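Long-range contacts in penicillin-binding protein 1A (Mycobacterium tuberculosis, PDB 5CXW), which builds cross-linked peptidoglycan for the cell wall, its penicillin-sensitive C-terminal transpeptidase domain, the part crystallised here, joining the peptide subunits: residues A[43-48]-A[349-354]; A[51-56]-A[345-350]. All blocks are in the same frame, centred on the assembly; numbering follows the deposited sequence.

Two neighbouring contacts, their centres 9 Å apart, join the same pair of helices, 39-53 and 343-356, which lie together on the five-stranded antiparallel sheet of the transpeptidase domain. Contact 1 is the more deeply set: half of its touching residues are buried, and its surface consists of alanines, a glycine and one threonine, so the backbones come close. Contact 2, at the C-terminal end of helix 39-53, is a surface contact that buries nearly the same area but does so with a tyrosine ring, an aspartate and branched aliphatics, helped by a water. Ala350 serves both, and Ala48 CB packs on Ile347 O where they meet. Both lie away from the penicillin site.

Contact 1: A[43-48]-A[349-354]; sequences RAAEKA and KATMDG
Ala45 and Thr351 bring this helix pair close together, their CA atoms only 4.7 Å apart. The segments run nearly antiparallel, at 153°, with a closest axis approach of 7.9 Å, a short spacing made possible by small side chains. Thr351 presents both branches: OG1 lies 3.4 Å from Ala45 CA, while CG2 meets Ala45 CB at 3.9 Å. With OG1 beside its own backbone N (chi1 -63°), the hydroxyl hydrogen-bonds to Ile347 O one turn back, so this polar atom is satisfied within its helix. Beneath the pair lies strand 60-67, where Val64 touches both side chains and Ser66 touches Thr351. The buried Ala48 adds its methyl to the tight packing, with CB 3.7 Å from Thr351 OG1.

Ala44 packs just as closely. Because Gly354 has no side chain, the Ala44 methyl comes directly against its CA at 3.7 Å, and it also touches Thr351 O. This side is nevertheless partly open to solvent. Ala350 CB, 3.7 Å from Ala48 CB, marks where the close packing gives way to the more open margin. No hydrogen bond crosses between the segments, which implies that cohesion here rests on close fit and van der Waals contact.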
loop_
_atom_site.group_PDB
_atom_site.type_symbol
_atom_site.label_atom_id
_atom_site.label_comp_id
_atom_site.label_asym_id
_atom_site.label_seq_id
_atom_site.Cartn_x
_atom_site.Cartn_y
_atom_site.Cartn_z
ATOM N N ARG A 43 -17.640 3.362 -6.600
ATOM C CA ARG A 43 -18.771 2.470 -6.313
ATOM C C ARG A 43 -18.300 1.042 -5.974
ATOM O O ARG A 43 -18.846 0.390 -5.048
ATOM C CB ARG A 43 -19.777 2.464 -7.487
ATOM C CG ARG A 43 -20.594 3.789 -7.633
ATOM C CD ARG A 43 -21.750 3.764 -8.672
ATOM N NE ARG A 43 -21.497 2.589 -9.470
ATOM C CZ ARG A 43 -20.904 2.538 -10.680
ATOM N NH1 ARG A 43 -20.617 1.295 -11.175
ATOM N NH2 ARG A 43 -20.660 3.695 -11.416
ATOM N N ALA A 44 -17.287 0.567 -6.691
ATOM C CA ALA A 44 -16.750 -0.804 -6.451
ATOM C C ALA A 44 -16.138 -0.878 -5.060
ATOM O O ALA A 44 -16.374 -1.875 -4.318
ATOM C CB ALA A 44 -15.721 -1.205 -7.509
ATOM N N ALA A 45 -15.419 0.158 -4.655
ATOM C CA ALA A 45 -14.781 0.150 -3.320
ATOM C C ALA A 45 -15.832 0.179 -2.230
ATOM O O ALA A 45 -15.737 -0.596 -1.263
ATOM C CB ALA A 45 -13.844 1.344 -3.130
ATOM N N GLU A 46 -16.811 1.091 -2.359
ATOM C CA GLU A 46 -17.876 1.220 -1.373
ATOM C C GLU A 46 -18.709 -0.057 -1.231
ATOM O O GLU A 46 -19.001 -0.513 -0.094
ATOM C CB GLU A 46 -18.756 2.453 -1.663
ATOM C CG GLU A 46 -18.011 3.762 -1.462
ATOM C CD GLU A 46 -18.849 5.032 -1.613
ATOM O OE1 GLU A 46 -20.095 4.959 -1.499
ATOM O OE2 GLU A 46 -18.285 6.130 -1.804
ATOM N N LYS A 47 -19.053 -0.650 -2.360
ATOM C CA LYS A 47 -19.753 -1.923 -2.369
ATOM C C LYS A 47 -18.979 -3.064 -1.695
ATOM O O LYS A 47 -19.572 -3.899 -0.968
ATOM C CB LYS A 47 -20.093 -2.322 -3.800
ATOM C CG LYS A 47 -20.899 -3.589 -3.852
ATOM C CD LYS A 47 -21.265 -3.993 -5.300
ATOM C CE LYS A 47 -21.675 -5.491 -5.396
ATOM N NZ LYS A 47 -20.993 -6.518 -4.499
ATOM N N ALA A 48 -17.675 -3.116 -1.979
ATOM C CA ALA A 48 -16.830 -4.168 -1.443
ATOM C C ALA A 48 -16.735 -4.032 0.075
ATOM O O ALA A 48 -16.881 -5.033 0.812
ATOM C CB ALA A 48 -15.461 -4.092 -2.030
ATOM N N LYS A 349 -9.691 -7.369 -4.074
ATOM C CA LYS A 349 -10.059 -8.062 -5.317
ATOM C C LYS A 349 -11.346 -7.476 -5.912
ATOM O O LYS A 349 -11.465 -7.246 -7.134
ATOM C CB LYS A 349 -10.215 -9.575 -5.077
ATOM C CG LYS A 349 -10.947 -10.276 -6.255
ATOM C CD LYS A 349 -10.849 -11.783 -6.188
ATOM C CE LYS A 349 -11.870 -12.401 -7.125
ATOM N NZ LYS A 349 -11.532 -12.148 -8.564
ATOM N N ALA A 350 -12.348 -7.293 -5.054
ATOM C CA ALA A 350 -13.647 -6.788 -5.501
ATOM C C ALA A 350 -13.534 -5.361 -5.995
ATOM O O ALA A 350 -14.131 -5.003 -7.034
ATOM C CB ALA A 350 -14.647 -6.873 -4.383
ATOM N N THR A 351 -12.733 -4.564 -5.311
ATOM C CA THR A 351 -12.544 -3.173 -5.737
ATOM C C THR A 351 -11.828 -3.145 -7.084
ATOM O O THR A 351 -12.212 -2.403 -8.014
ATOM C CB THR A 351 -11.716 -2.429 -4.682
ATOM O OG1 THR A 351 -12.441 -2.381 -3.419
ATOM C CG2 THR A 351 -11.456 -0.964 -5.158
ATOM N N MET A 352 -10.760 -3.949 -7.188
ATOM C CA MET A 352 -9.962 -3.973 -8.434
ATOM C C MET A 352 -10.799 -4.476 -9.624
ATOM O O MET A 352 -10.844 -3.833 -10.672
ATOM C CB MET A 352 -8.688 -4.781 -8.274
ATOM C CG MET A 352 -7.651 -4.063 -7.388
ATOM S SD MET A 352 -6.860 -2.670 -8.202
ATOM C CE MET A 352 -5.561 -3.466 -9.161
ATOM N N ASP A 353 -11.475 -5.592 -9.416
ATOM C CA ASP A 353 -12.307 -6.221 -10.462
ATOM C C ASP A 353 -13.377 -5.208 -10.934
ATOM O O ASP A 353 -13.588 -4.987 -12.135
ATOM C CB ASP A 353 -12.991 -7.494 -9.930
ATOM C CG ASP A 353 -12.050 -8.702 -9.832
ATOM O OD1 ASP A 353 -10.984 -8.696 -10.511
ATOM O OD2 ASP A 353 -12.454 -9.687 -9.177
ATOM N N GLY A 354 -14.056 -4.584 -9.972
ATOM C CA GLY A 354 -15.048 -3.586 -10.297
ATOM C C GLY A 354 -14.526 -2.348 -11.008
ATOM O O GLY A 354 -15.168 -1.835 -11.939
#

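Contact 2: A[51-56]-A[345-350]; sequences KYLDGQ and SDIWKA
Tyr52 lays its ring across Asp346, and this pair, with Ile347, accounts for most of the surface buried. Asp346 CB stands 3.5 Å from the ring centroid and only 6° off the ring normal, a CH-pi contact over the middle of the face. Lys51 CG covers the centre of the opposite face, so the ring is held between two aliphatic carbons. The carboxylate is tilted 27° from the ring plane, with OD2 3.9 Å from Tyr52 CD1; its other oxygen, OD1, is hydrogen-bonded to His280. At the ring edge Ala350 CB approaches CE2 at 4.2 Å. A water links the helices more loosely, donating a hydrogen bond to Asp346 O at 2.8 Å and forming a weak one with Tyr52 OH.

In the penicillin-binding transpeptidase fold, of the beta-lactamase clan, a central antiparallel sheet carries helices on its faces. Here the end of helix 39-53 packs beside helix 343-356, and Ile347 bridges the pair to the sheet, resting on Val64, Val319 and Val321. Its CG1, anti to the carbonyl carbon (chi1 -65°), meets Tyr52 CB at 3.8 Å. From there CD1 reaches Leu53 CD1 at 4.0 Å, the two side chains crossing at about a right angle. Leu53 also touches Met60 and Ala62 of strand 60-67, and it is the first residue of a type II turn closed by Gln56 N to Leu53 O.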
loop_
_atom_site.group_PDB
_atom_site.type_symbol
_atom_site.label_atom_id
_atom_site.label_comp_id
_atom_site.label_asym_id
_atom_site.label_seq_id
_atom_site.Cartn_x
_atom_site.Cartn_y
_atom_site.Cartn_z
ATOM N N LYS A 51 -20.062 -5.064 1.643
ATOM C CA LYS A 51 -20.249 -6.471 1.522
ATOM C C LYS A 51 -19.440 -7.226 2.570
ATOM O O LYS A 51 -19.979 -8.049 3.292
ATOM C CB LYS A 51 -19.856 -6.949 0.126
ATOM C CG LYS A 51 -19.810 -8.455 -0.031
ATOM C CD LYS A 51 -19.753 -8.871 -1.491
ATOM C CE LYS A 51 -19.742 -10.370 -1.574
ATOM N NZ LYS A 51 -19.463 -10.737 -2.988
ATOM N N TYR A 52 -18.140 -6.961 2.624
ATOM C CA TYR A 52 -17.240 -7.743 3.456
ATOM C C TYR A 52 -17.232 -7.366 4.940
ATOM O O TYR A 52 -16.845 -8.185 5.765
ATOM C CB TYR A 52 -15.854 -7.802 2.820
ATOM C CG TYR A 52 -15.929 -8.614 1.556
ATOM C CD1 TYR A 52 -16.159 -9.972 1.608
ATOM C CD2 TYR A 52 -15.820 -8.022 0.292
ATOM C CE1 TYR A 52 -16.315 -10.718 0.442
ATOM C CE2 TYR A 52 -15.936 -8.769 -0.849
ATOM C CZ TYR A 52 -16.182 -10.114 -0.776
ATOM O OH TYR A 52 -16.327 -10.894 -1.901
ATOM N N LEU A 53 -17.693 -6.171 5.296
ATOM C CA LEU A 53 -17.859 -5.806 6.726
ATOM C C LEU A 53 -19.278 -6.076 7.231
ATOM O O LEU A 53 -19.541 -5.902 8.427
ATOM C CB LEU A 53 -17.505 -4.348 6.976
ATOM C CG LEU A 53 -16.035 -4.161 7.404
ATOM C CD1 LEU A 53 -15.041 -4.813 6.476
ATOM C CD2 LEU A 53 -15.788 -2.671 7.598
ATOM N N ASP A 54 -20.176 -6.520 6.349
ATOM C CA ASP A 54 -21.547 -6.834 6.754
ATOM C C ASP A 54 -21.564 -7.993 7.739
ATOM O O ASP A 54 -20.911 -9.004 7.534
ATOM C CB ASP A 54 -22.437 -7.137 5.540
ATOM C CG ASP A 54 -23.876 -7.190 5.882
ATOM O OD1 ASP A 54 -24.394 -6.300 6.592
ATOM O OD2 ASP A 54 -24.517 -8.110 5.394
ATOM N N GLY A 55 -22.236 -7.759 8.855
ATOM C CA GLY A 55 -22.438 -8.754 9.877
ATOM C C GLY A 55 -21.222 -8.934 10.754
ATOM O O GLY A 55 -21.200 -9.881 11.560
ATOM N N GLN A 56 -20.190 -8.099 10.548
ATOM C CA GLN A 56 -19.004 -8.161 11.373
ATOM C C GLN A 56 -19.155 -7.234 12.580
ATOM O O GLN A 56 -20.114 -6.486 12.705
ATOM C CB GLN A 56 -17.741 -7.811 10.552
ATOM C CG GLN A 56 -17.513 -8.703 9.340
ATOM C CD GLN A 56 -17.216 -10.152 9.664
ATOM O OE1 GLN A 56 -16.861 -10.502 10.748
ATOM N NE2 GLN A 56 -17.331 -10.993 8.696
ATOM N N SER A 345 -8.086 -8.817 1.366
ATOM C CA SER A 345 -7.940 -9.353 0.004
ATOM C C SER A 345 -9.280 -9.496 -0.689
ATOM O O SER A 345 -9.392 -9.223 -1.878
ATOM C CB SER A 345 -7.157 -10.667 0.031
ATOM O OG SER A 345 -5.822 -10.478 0.379
ATOM N N ASP A 346 -10.350 -9.851 0.054
ATOM C CA ASP A 346 -11.695 -9.873 -0.509
ATOM C C ASP A 346 -12.081 -8.481 -1.024
ATOM O O ASP A 346 -12.566 -8.326 -2.181
ATOM C CB ASP A 346 -12.736 -10.313 0.545
ATOM C CG ASP A 346 -12.577 -11.738 1.008
ATOM O OD1 ASP A 346 -12.187 -12.640 0.229
ATOM O OD2 ASP A 346 -12.910 -11.982 2.188
ATOM N N ILE A 347 -11.824 -7.440 -0.209
ATOM C CA ILE A 347 -12.158 -6.088 -0.572
ATOM C C ILE A 347 -11.294 -5.604 -1.748
ATOM O O ILE A 347 -11.790 -4.962 -2.670
ATOM C CB ILE A 347 -12.036 -5.152 0.666
ATOM C CG1 ILE A 347 -13.065 -5.517 1.746
ATOM C CG2 ILE A 347 -12.080 -3.683 0.261
ATOM C CD1 ILE A 347 -12.802 -4.906 3.142
ATOM N N TRP A 348 -10.011 -5.858 -1.664
ATOM C CA TRP A 348 -9.026 -5.454 -2.701
ATOM C C TRP A 348 -9.456 -6.062 -4.063
ATOM O O TRP A 348 -9.549 -5.366 -5.081
ATOM C CB TRP A 348 -7.631 -5.954 -2.311
ATOM C CG TRP A 348 -6.621 -5.698 -3.406
ATOM C CD1 TRP A 348 -5.980 -4.523 -3.680
ATOM C CD2 TRP A 348 -6.156 -6.642 -4.393
ATOM N NE1 TRP A 348 -5.151 -4.687 -4.789
ATOM C CE2 TRP A 348 -5.222 -5.970 -5.223
ATOM C CE3 TRP A 348 -6.394 -7.999 -4.613
ATOM C CZ2 TRP A 348 -4.544 -6.618 -6.295
ATOM C CZ3 TRP A 348 -5.728 -8.640 -5.711
ATOM C CH2 TRP A 348 -4.844 -7.941 -6.526
ATOM N N LYS A 349 -9.691 -7.369 -4.074
ATOM C CA LYS A 349 -10.059 -8.062 -5.317
ATOM C C LYS A 349 -11.346 -7.476 -5.912
ATOM O O LYS A 349 -11.465 -7.246 -7.134
ATOM C CB LYS A 349 -10.215 -9.575 -5.077
ATOM C CG LYS A 349 -10.947 -10.276 -6.255
ATOM C CD LYS A 349 -10.849 -11.783 -6.188
ATOM C CE LYS A 349 -11.870 -12.401 -7.125
ATOM N NZ LYS A 349 -11.532 -12.148 -8.564
ATOM N N ALA A 350 -12.348 -7.293 -5.054
ATOM C CA ALA A 350 -13.647 -6.788 -5.501
ATOM C C ALA A 350 -13.534 -5.361 -5.995
ATOM O O ALA A 350 -14.131 -5.003 -7.034
ATOM C CB ALA A 350 -14.647 -6.873 -4.383
HETATM O O HOH W 1 -13.484 -10.563 -3.609
#